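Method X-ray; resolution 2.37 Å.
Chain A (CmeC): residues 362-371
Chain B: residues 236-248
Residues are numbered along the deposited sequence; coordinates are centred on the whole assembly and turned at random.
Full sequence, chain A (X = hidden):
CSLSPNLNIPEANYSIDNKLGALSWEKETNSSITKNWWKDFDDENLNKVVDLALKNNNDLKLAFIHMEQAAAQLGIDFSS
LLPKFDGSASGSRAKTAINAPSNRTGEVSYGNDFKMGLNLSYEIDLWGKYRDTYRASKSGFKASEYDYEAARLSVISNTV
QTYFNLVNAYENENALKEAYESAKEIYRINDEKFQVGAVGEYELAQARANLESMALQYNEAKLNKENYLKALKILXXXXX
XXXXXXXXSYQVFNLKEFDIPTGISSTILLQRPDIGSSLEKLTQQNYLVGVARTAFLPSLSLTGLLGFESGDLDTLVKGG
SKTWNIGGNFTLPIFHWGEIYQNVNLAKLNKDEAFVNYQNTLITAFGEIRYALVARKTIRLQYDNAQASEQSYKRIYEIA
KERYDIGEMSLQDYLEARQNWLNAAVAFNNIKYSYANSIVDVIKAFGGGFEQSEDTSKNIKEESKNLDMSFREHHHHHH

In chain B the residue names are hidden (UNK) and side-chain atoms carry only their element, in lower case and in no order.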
ATOM      1  N   LEU A 362     -14.244  11.226   7.885  1.00 46.98           N
ATOM      2  CA  LEU A 362     -14.943  12.502   7.994  1.00 49.55           C
ATOM      3  C   LEU A 362     -13.984  13.681   7.847  1.00 46.23           C
ATOM      4  O   LEU A 362     -14.251  14.619   7.095  1.00 50.43           O
ATOM      5  CB  LEU A 362     -15.679  12.594   9.332  1.00 54.00           C
ATOM      6  CG  LEU A 362     -17.209  12.602   9.291  1.00 63.52           C
ATOM      7  CD1 LEU A 362     -17.780  12.579  10.700  1.00 70.53           C
ATOM      8  CD2 LEU A 362     -17.713  13.816   8.531  1.00 56.23           C
ATOM      9  N   ILE A 363     -12.870  13.624   8.572  1.00 42.01           N
ATOM     10  CA  ILE A 363     -11.875  14.692   8.556  1.00 47.45           C
ATOM     11  C   ILE A 363     -11.287  14.892   7.164  1.00 46.21           C
ATOM     12  O   ILE A 363     -11.183  16.021   6.677  1.00 52.82           O
ATOM     13  CB  ILE A 363     -10.723  14.407   9.545  1.00 49.47           C
ATOM     14  CG1 ILE A 363     -11.261  14.220  10.964  1.00 53.06           C
ATOM     15  CG2 ILE A 363      -9.693  15.523   9.508  1.00 58.69           C
ATOM     16  CD1 ILE A 363     -12.140  15.349  11.448  1.00 48.06           C
ATOM     17  N   THR A 364     -10.904  13.787   6.529  1.00 48.17           N
ATOM     18  CA  THR A 364     -10.304  13.822   5.201  1.00 44.40           C
ATOM     19  C   THR A 364     -11.279  14.385   4.168  1.00 51.90           C
ATOM     20  O   THR A 364     -10.896  15.184   3.314  1.00 51.06           O
ATOM     21  CB  THR A 364      -9.845  12.416   4.761  1.00 49.80           C
ATOM     22  OG1 THR A 364      -8.877  11.916   5.692  1.00 53.68           O
ATOM     23  CG2 THR A 364      -9.228  12.458   3.373  1.00 39.80           C
ATOM     24  N   ALA A 365     -12.539  13.968   4.261  1.00 41.69           N
ATOM     25  CA  ALA A 365     -13.579  14.438   3.350  1.00 39.90           C
ATOM     26  C   ALA A 365     -13.742  15.953   3.427  1.00 47.66           C
ATOM     27  O   ALA A 365     -13.748  16.636   2.406  1.00 46.22           O
ATOM     28  CB  ALA A 365     -14.901  13.749   3.656  1.00 41.37           C
ATOM     29  N   PHE A 366     -13.866  16.469   4.646  1.00 46.12           N
ATOM     30  CA  PHE A 366     -13.990  17.906   4.872  1.00 51.49           C
ATOM     31  C   PHE A 366     -12.734  18.651   4.436  1.00 50.89           C
ATOM     32  O   PHE A 366     -12.795  19.825   4.068  1.00 51.21           O
ATOM     33  CB  PHE A 366     -14.285  18.189   6.348  1.00 35.85           C
ATOM     34  CG  PHE A 366     -15.746  18.151   6.693  1.00 53.06           C
ATOM     35  CD1 PHE A 366     -16.485  16.993   6.518  1.00 47.26           C
ATOM     36  CD2 PHE A 366     -16.380  19.274   7.201  1.00 45.97           C
ATOM     37  CE1 PHE A 366     -17.831  16.957   6.835  1.00 42.25           C
ATOM     38  CE2 PHE A 366     -17.722  19.243   7.524  1.00 53.35           C
ATOM     39  CZ  PHE A 366     -18.451  18.084   7.339  1.00 46.63           C
ATOM     40  N   GLY A 367     -11.597  17.965   4.485  1.00 46.78           N
ATOM     41  CA  GLY A 367     -10.348  18.539   4.026  1.00 33.37           C
ATOM     42  C   GLY A 367     -10.330  18.616   2.514  1.00 51.53           C
ATOM     43  O   GLY A 367      -9.863  19.596   1.938  1.00 52.34           O
ATOM     44  N   GLU A 368     -10.852  17.577   1.871  1.00 44.83           N
ATOM     45  CA  GLU A 368     -10.937  17.541   0.415  1.00 49.21           C
ATOM     46  C   GLU A 368     -11.900  18.599  -0.113  1.00 45.89           C
ATOM     47  O   GLU A 368     -11.627  19.245  -1.122  1.00 50.62           O
ATOM     48  CB  GLU A 368     -11.378  16.160  -0.073  1.00 31.64           C
ATOM     49  CG  GLU A 368     -10.358  15.056   0.141  1.00 56.56           C
ATOM     50  CD  GLU A 368     -10.900  13.680  -0.203  1.00 56.72           C
ATOM     51  OE1 GLU A 368     -12.093  13.578  -0.559  1.00 42.76           O
ATOM     52  OE2 GLU A 368     -10.132  12.701  -0.116  1.00 66.02           O
ATOM     53  N   ILE A 369     -13.026  18.766   0.577  1.00 46.98           N
ATOM     54  CA  ILE A 369     -14.039  19.739   0.183  1.00 40.89           C
ATOM     55  C   ILE A 369     -13.493  21.163   0.242  1.00 52.68           C
ATOM     56  O   ILE A 369     -13.743  21.968  -0.658  1.00 38.49           O
ATOM     57  CB  ILE A 369     -15.294  19.633   1.076  1.00 45.50           C
ATOM     58  CG1 ILE A 369     -15.978  18.279   0.872  1.00 43.90           C
ATOM     59  CG2 ILE A 369     -16.274  20.754   0.780  1.00 30.83           C
ATOM     60  CD1 ILE A 369     -17.197  18.081   1.740  1.00 48.32           C
ATOM     61  N   ARG A 370     -12.739  21.468   1.294  1.00 49.70           N
ATOM     62  CA  ARG A 370     -12.160  22.797   1.447  1.00 44.17           C
ATOM     63  C   ARG A 370     -11.213  23.129   0.301  1.00 61.90           C
ATOM     64  O   ARG A 370     -11.348  24.170  -0.339  1.00 52.65           O
ATOM     65  CB  ARG A 370     -11.410  22.928   2.772  1.00 48.67           C
ATOM     66  CG  ARG A 370     -10.726  24.279   2.933  1.00 48.37           C
ATOM     67  CD  ARG A 370      -9.817  24.333   4.145  1.00 48.83           C
ATOM     68  NE  ARG A 370      -9.403  25.698   4.451  1.00 59.67           N
ATOM     69  CZ  ARG A 370      -8.953  26.095   5.638  1.00 64.48           C
ATOM     70  NH1 ARG A 370      -8.863  25.228   6.639  1.00 57.84           N
ATOM     71  NH2 ARG A 370      -8.599  27.359   5.827  1.00 61.41           N
ATOM     72  N   TYR A 371     -10.260  22.239   0.046  1.00 47.04           N
ATOM     73  CA  TYR A 371      -9.254  22.490  -0.978  1.00 46.90           C
ATOM     74  C   TYR A 371      -9.876  22.554  -2.367  1.00 48.06           C
ATOM     75  O   TYR A 371      -9.554  23.442  -3.151  1.00 45.66           O
ATOM     76  CB  TYR A 371      -8.162  21.419  -0.952  1.00 43.68           C
ATOM     77  CG  TYR A 371      -7.054  21.688  -1.949  1.00 51.22           C
ATOM     78  CD1 TYR A 371      -6.052  22.609  -1.668  1.00 48.89           C
ATOM     79  CD2 TYR A 371      -7.017  21.034  -3.175  1.00 52.24           C
ATOM     80  CE1 TYR A 371      -5.044  22.867  -2.575  1.00 48.24           C
ATOM     81  CE2 TYR A 371      -6.012  21.286  -4.089  1.00 48.12           C
ATOM     82  CZ  TYR A 371      -5.027  22.204  -3.782  1.00 53.02           C
ATOM     83  OH  TYR A 371      -4.018  22.465  -4.685  1.00 66.92           O
TER
ATOM     84  N   UNK B 236      -4.274  17.380  12.728  1.00 47.93           N
ATOM     85  CA  UNK B 236      -4.354  17.912  14.088  1.00 42.20           C
ATOM     86  C   UNK B 236      -5.751  18.276  14.602  1.00 40.17           C
ATOM     87  O   UNK B 236      -5.936  18.451  15.809  1.00 47.40           O
ATOM     88  o   UNK B 236      -3.898  20.160  13.269  1.00 47.13           O
ATOM     89  c   UNK B 236      -3.473  19.175  14.220  1.00 44.18           C
ATOM     90  c   UNK B 236      -2.010  18.841  13.976  1.00 54.38           C
ATOM     91  N   UNK B 237      -6.729  18.394  13.709  1.00 45.64           N
ATOM     92  CA  UNK B 237      -8.029  18.936  14.103  1.00 54.53           C
ATOM     93  C   UNK B 237      -9.144  17.895  14.190  1.00 54.75           C
ATOM     94  O   UNK B 237      -9.172  16.928  13.429  1.00 53.71           O
ATOM     95  c   UNK B 237      -8.449  20.042  13.131  1.00 47.69           C
ATOM     96  o   UNK B 237      -9.678  20.623  13.528  1.00 65.17           O
ATOM     97  N   UNK B 238     -10.062  18.111  15.130  1.00 52.74           N
ATOM     98  CA  UNK B 238     -11.276  17.307  15.242  1.00 56.82           C
ATOM     99  C   UNK B 238     -12.514  18.189  15.114  1.00 61.69           C
ATOM    100  O   UNK B 238     -13.638  17.749  15.362  1.00 65.60           O
ATOM    101  o   UNK B 238     -10.907  18.588  17.753  1.00 63.63           O
ATOM    102  n   UNK B 238     -12.094  17.003  18.813  1.00 61.73           N
ATOM    103  c   UNK B 238     -11.311  16.546  16.567  1.00 63.46           C
ATOM    104  c   UNK B 238     -11.420  17.468  17.766  1.00 68.36           C
ATOM    105  N   UNK B 239     -12.292  19.443  14.734  1.00 56.68           N
ATOM    106  CA  UNK B 239     -13.373  20.402  14.546  1.00 55.77           C
ATOM    107  C   UNK B 239     -13.603  20.633  13.056  1.00 57.13           C
ATOM    108  O   UNK B 239     -12.699  21.054  12.338  1.00 49.07           O
ATOM    109  o   UNK B 239     -14.562  23.252  14.228  1.00 67.87           O
ATOM    110  c   UNK B 239     -14.231  22.672  15.284  1.00 60.51           C
ATOM    111  o   UNK B 239     -14.825  22.847  16.368  1.00 72.42           O
ATOM    112  c   UNK B 239     -13.050  21.722  15.252  1.00 66.21           C
ATOM    113  N   UNK B 240     -14.819  20.354  12.599  1.00 49.22           N
ATOM    114  CA  UNK B 240     -15.148  20.428  11.178  1.00 49.30           C
ATOM    115  C   UNK B 240     -15.148  21.859  10.647  1.00 56.28           C
ATOM    116  O   UNK B 240     -14.807  22.098   9.486  1.00 53.35           O
ATOM    117  c   UNK B 240     -16.507  19.776  10.918  1.00 45.64           C
ATOM    118  c   UNK B 240     -17.950  17.721  10.901  1.00 41.89           C
ATOM    119  c   UNK B 240     -16.583  18.284  11.251  1.00 52.62           C
ATOM    120  c   UNK B 240     -15.482  17.519  10.532  1.00 42.79           C
ATOM    121  N   UNK B 241     -15.537  22.808  11.493  1.00 50.39           N
ATOM    122  CA  UNK B 241     -15.515  24.215  11.112  1.00 52.30           C
ATOM    123  C   UNK B 241     -14.088  24.735  11.007  1.00 49.57           C
ATOM    124  O   UNK B 241     -13.768  25.520  10.115  1.00 55.36           O
ATOM    125  c   UNK B 241     -16.313  25.062  12.107  1.00 41.89           C
ATOM    126  c   UNK B 241     -17.777  25.179  11.729  1.00 51.59           C
ATOM    127  n   UNK B 241     -18.606  25.584  12.685  1.00 53.28           N
ATOM    128  o   UNK B 241     -18.158  24.921  10.586  1.00 51.32           O
ATOM    129  N   UNK B 242     -13.238  24.289  11.927  1.00 54.31           N
ATOM    130  CA  UNK B 242     -11.820  24.628  11.901  1.00 57.52           C
ATOM    131  C   UNK B 242     -11.181  24.131  10.611  1.00 64.47           C
ATOM    132  O   UNK B 242     -10.387  24.832   9.983  1.00 52.17           O
ATOM    133  o   UNK B 242      -9.120  25.221  12.545  1.00 69.68           O
ATOM    134  c   UNK B 242     -11.104  24.029  13.115  1.00 57.75           C
ATOM    135  c   UNK B 242      -9.597  24.180  13.042  1.00 73.37           C
ATOM    136  o   UNK B 242      -8.888  23.254  13.487  1.00 61.43           O
ATOM    137  N   UNK B 243     -11.539  22.911  10.228  1.00 54.74           N
ATOM    138  CA  UNK B 243     -11.036  22.300   9.006  1.00 50.94           C
ATOM    139  C   UNK B 243     -11.510  23.066   7.779  1.00 48.24           C
ATOM    140  O   UNK B 243     -10.747  23.283   6.842  1.00 49.65           O
ATOM    141  c   UNK B 243     -11.453  18.642  10.181  1.00 52.70           C
ATOM    142  c   UNK B 243     -10.834  19.999  10.008  1.00 47.58           C
ATOM    143  c   UNK B 243     -11.482  20.829   8.899  1.00 49.69           C
ATOM    144  c   UNK B 243     -11.140  20.249   7.530  1.00 46.99           C
ATOM    145  N   UNK B 244     -12.767  23.493   7.801  1.00 48.81           N
ATOM    146  CA  UNK B 244     -13.374  24.150   6.650  1.00 47.13           C
ATOM    147  C   UNK B 244     -12.963  25.611   6.467  1.00 55.22           C
ATOM    148  O   UNK B 244     -12.646  26.032   5.354  1.00 47.65           O
ATOM    149  c   UNK B 244     -17.086  22.892   6.439  1.00 47.39           C
ATOM    150  c   UNK B 244     -15.353  22.805   4.644  1.00 56.83           C
ATOM    151  c   UNK B 244     -15.596  22.855   6.142  1.00 58.45           C
ATOM    152  c   UNK B 244     -14.900  24.073   6.747  1.00 50.01           C
ATOM    153  N   UNK B 245     -12.972  26.385   7.548  1.00 50.74           N
ATOM    154  CA  UNK B 245     -12.901  27.837   7.413  1.00 56.50           C
ATOM    155  C   UNK B 245     -11.702  28.508   8.088  1.00 60.12           C
ATOM    156  O   UNK B 245     -11.271  29.578   7.659  1.00 56.13           O
ATOM    157  c   UNK B 245     -15.736  28.107   5.975  1.00 36.33           C
ATOM    158  c   UNK B 245     -15.444  27.885   7.317  1.00 38.98           C
ATOM    159  o   UNK B 245     -18.875  26.298   5.582  1.00 52.03           O
ATOM    160  c   UNK B 245     -14.195  28.460   7.946  1.00 45.44           C
ATOM    161  c   UNK B 245     -17.740  26.822   6.157  1.00 45.64           C
ATOM    162  c   UNK B 245     -17.473  26.588   7.490  1.00 38.96           C
ATOM    163  c   UNK B 245     -16.332  27.118   8.061  1.00 44.63           C
ATOM    164  c   UNK B 245     -16.875  27.580   5.395  1.00 52.31           C
ATOM    165  N   UNK B 246     -11.160  27.894   9.133  1.00 54.57           N
ATOM    166  CA  UNK B 246     -10.093  28.537   9.897  1.00 51.99           C
ATOM    167  C   UNK B 246      -8.716  28.424   9.240  1.00 62.55           C
ATOM    168  O   UNK B 246      -8.504  27.611   8.342  1.00 65.47           O
ATOM    169  c   UNK B 246     -11.868  28.882  14.553  1.00 87.86           C
ATOM    170  c   UNK B 246     -10.824  28.230  13.664  1.00 68.55           C
ATOM    171  n   UNK B 246     -11.296  29.280  15.868  1.00 99.48           N
ATOM    172  c   UNK B 246     -10.030  27.959  11.309  1.00 58.80           C
ATOM    173  c   UNK B 246     -11.186  28.373  12.197  1.00 69.80           C
ATOM    174  N   UNK B 247      -7.787  29.256   9.704  1.00 68.11           N
ATOM    175  CA  UNK B 247      -6.410  29.230   9.226  1.00 61.15           C
ATOM    176  C   UNK B 247      -5.446  28.845  10.343  1.00 60.04           C
ATOM    177  O   UNK B 247      -5.856  28.295  11.364  1.00 66.89           O
ATOM    178  n   UNK B 247      -7.877  31.888   7.802  1.00 89.98           N
ATOM    179  c   UNK B 247      -6.926  31.012   7.499  1.00 79.56           C
ATOM    180  o   UNK B 247      -6.771  30.565   6.363  1.00 78.27           O
ATOM    181  c   UNK B 247      -6.017  30.584   8.635  1.00 72.11           C
ATOM    182  N   UNK B 248      -4.165  29.142  10.152  1.00 63.47           N
ATOM    183  CA  UNK B 248      -3.149  28.761  11.127  1.00 59.85           C
ATOM    184  C   UNK B 248      -2.193  29.905  11.443  1.00 57.23           C
ATOM    185  O   UNK B 248      -1.472  30.386  10.568  1.00 57.94           O
ATOM    186  c   UNK B 248      -2.360  27.550  10.623  1.00 61.85           C
ATOM    187  o   UNK B 248      -2.727  25.915  12.966  1.00 66.01           O
ATOM    188  c   UNK B 248      -1.227  27.122  11.544  1.00 49.95           C
ATOM    189  c   UNK B 248      -1.720  26.617  12.886  1.00 57.24           C
ATOM    190  n   UNK B 248      -1.010  26.976  13.950  1.00 51.44           N
TER

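Position 236 has a first side-chain carbon bearing one oxygen and one carbon, pointing away from chain A; a beta-branched hydroxyl is Thr236(B). At 237 one carbon and one oxygen follow CA, and the backbone O lies 3.9 Å from Ile363(A) CD1; this is Ser237(B). Position 238 carries two carbons, the second holding one oxygen and one nitrogen, and is turned away, with its CA 4.4 Å from Ile363(A) CD1: a short amide, Asn238(B). At 239 the second of two carbons holds two oxygens and touches nothing on chain A. This carboxylate is Asp239(B), whose N donates to Ser237(B) OG (3.1 Å).

Position 240 has four carbons forked at the second, directed toward chain A and lying over one face of the Phe366(A) ring. It is Leu240(B): CD2 sits 3.9 Å from the ring centroid, close to the ring normal, in a CH-pi contact, and CD1 is 3.6 Å from Phe366(A) CZ. Position 241 repeats the two-carbon amide pattern, out of contact, and is Asn241(B). At 242 the second of two carbons holds two oxygens, and the CA-to-CB bond points away from chain A; this is Asp242(B). Its N donates to Asp239(B) OD1 (2.9 Å), capping the helix, while Ser237(B) OG donates to Asp242(B) OD2 (2.7 Å), so the turn before the helix is tied to its first residues.

At 243 four carbons fork at the first, one arm being two carbons long, and pack against Ile363(A), Phe366(A) and Gly367(A), which defines Ile243(B). Its CD1 meets Ile363(A) CD1 at 3.6 Å, and its CG2 lies 3.8 Å from Gly367(A) N, against the backbone where chain A has no side chain. Position 244, again four carbons forked at the second, reaches the Phe366(A) ring although CA-to-CB points away; it is Leu244(B), with CD1 3.8 Å from Phe366(A) CD2. A six-carbon ring bearing one oxygen marks 245 as Tyr245(B), also directed away. Four carbons in a row ending in nitrogen, with the backbone meeting Arg370(A), make 246 Lys246(B). Position 247, a two-carbon amide near Arg370(A), is Asn247(B), with OD1 3.7 Å from Arg370(A) NH2. Position 248 has three carbons, the third holding one oxygen and one nitrogen, and is out of reach of chain A: Gln248(B).

The two helices run in roughly the same direction, 26° apart; the two stretches bury 605 Å², both sides summed. Ile363(A) and Phe366(A) pack against Leu240(B), Ile243(B) and, for the ring, Leu244(B). Beyond this apolar patch the extended Arg370(A) reaches backbone carbonyls near the end of the chain B helix: NH1 donates to Ile243(B) O (2.7 Å) and NH2 to Lys246(B) O (2.5 Å). Both acceptors lie near the guanidinium plane, where its N-H groups point.

Chain B 236-248: TSNDLNDILYKNQ
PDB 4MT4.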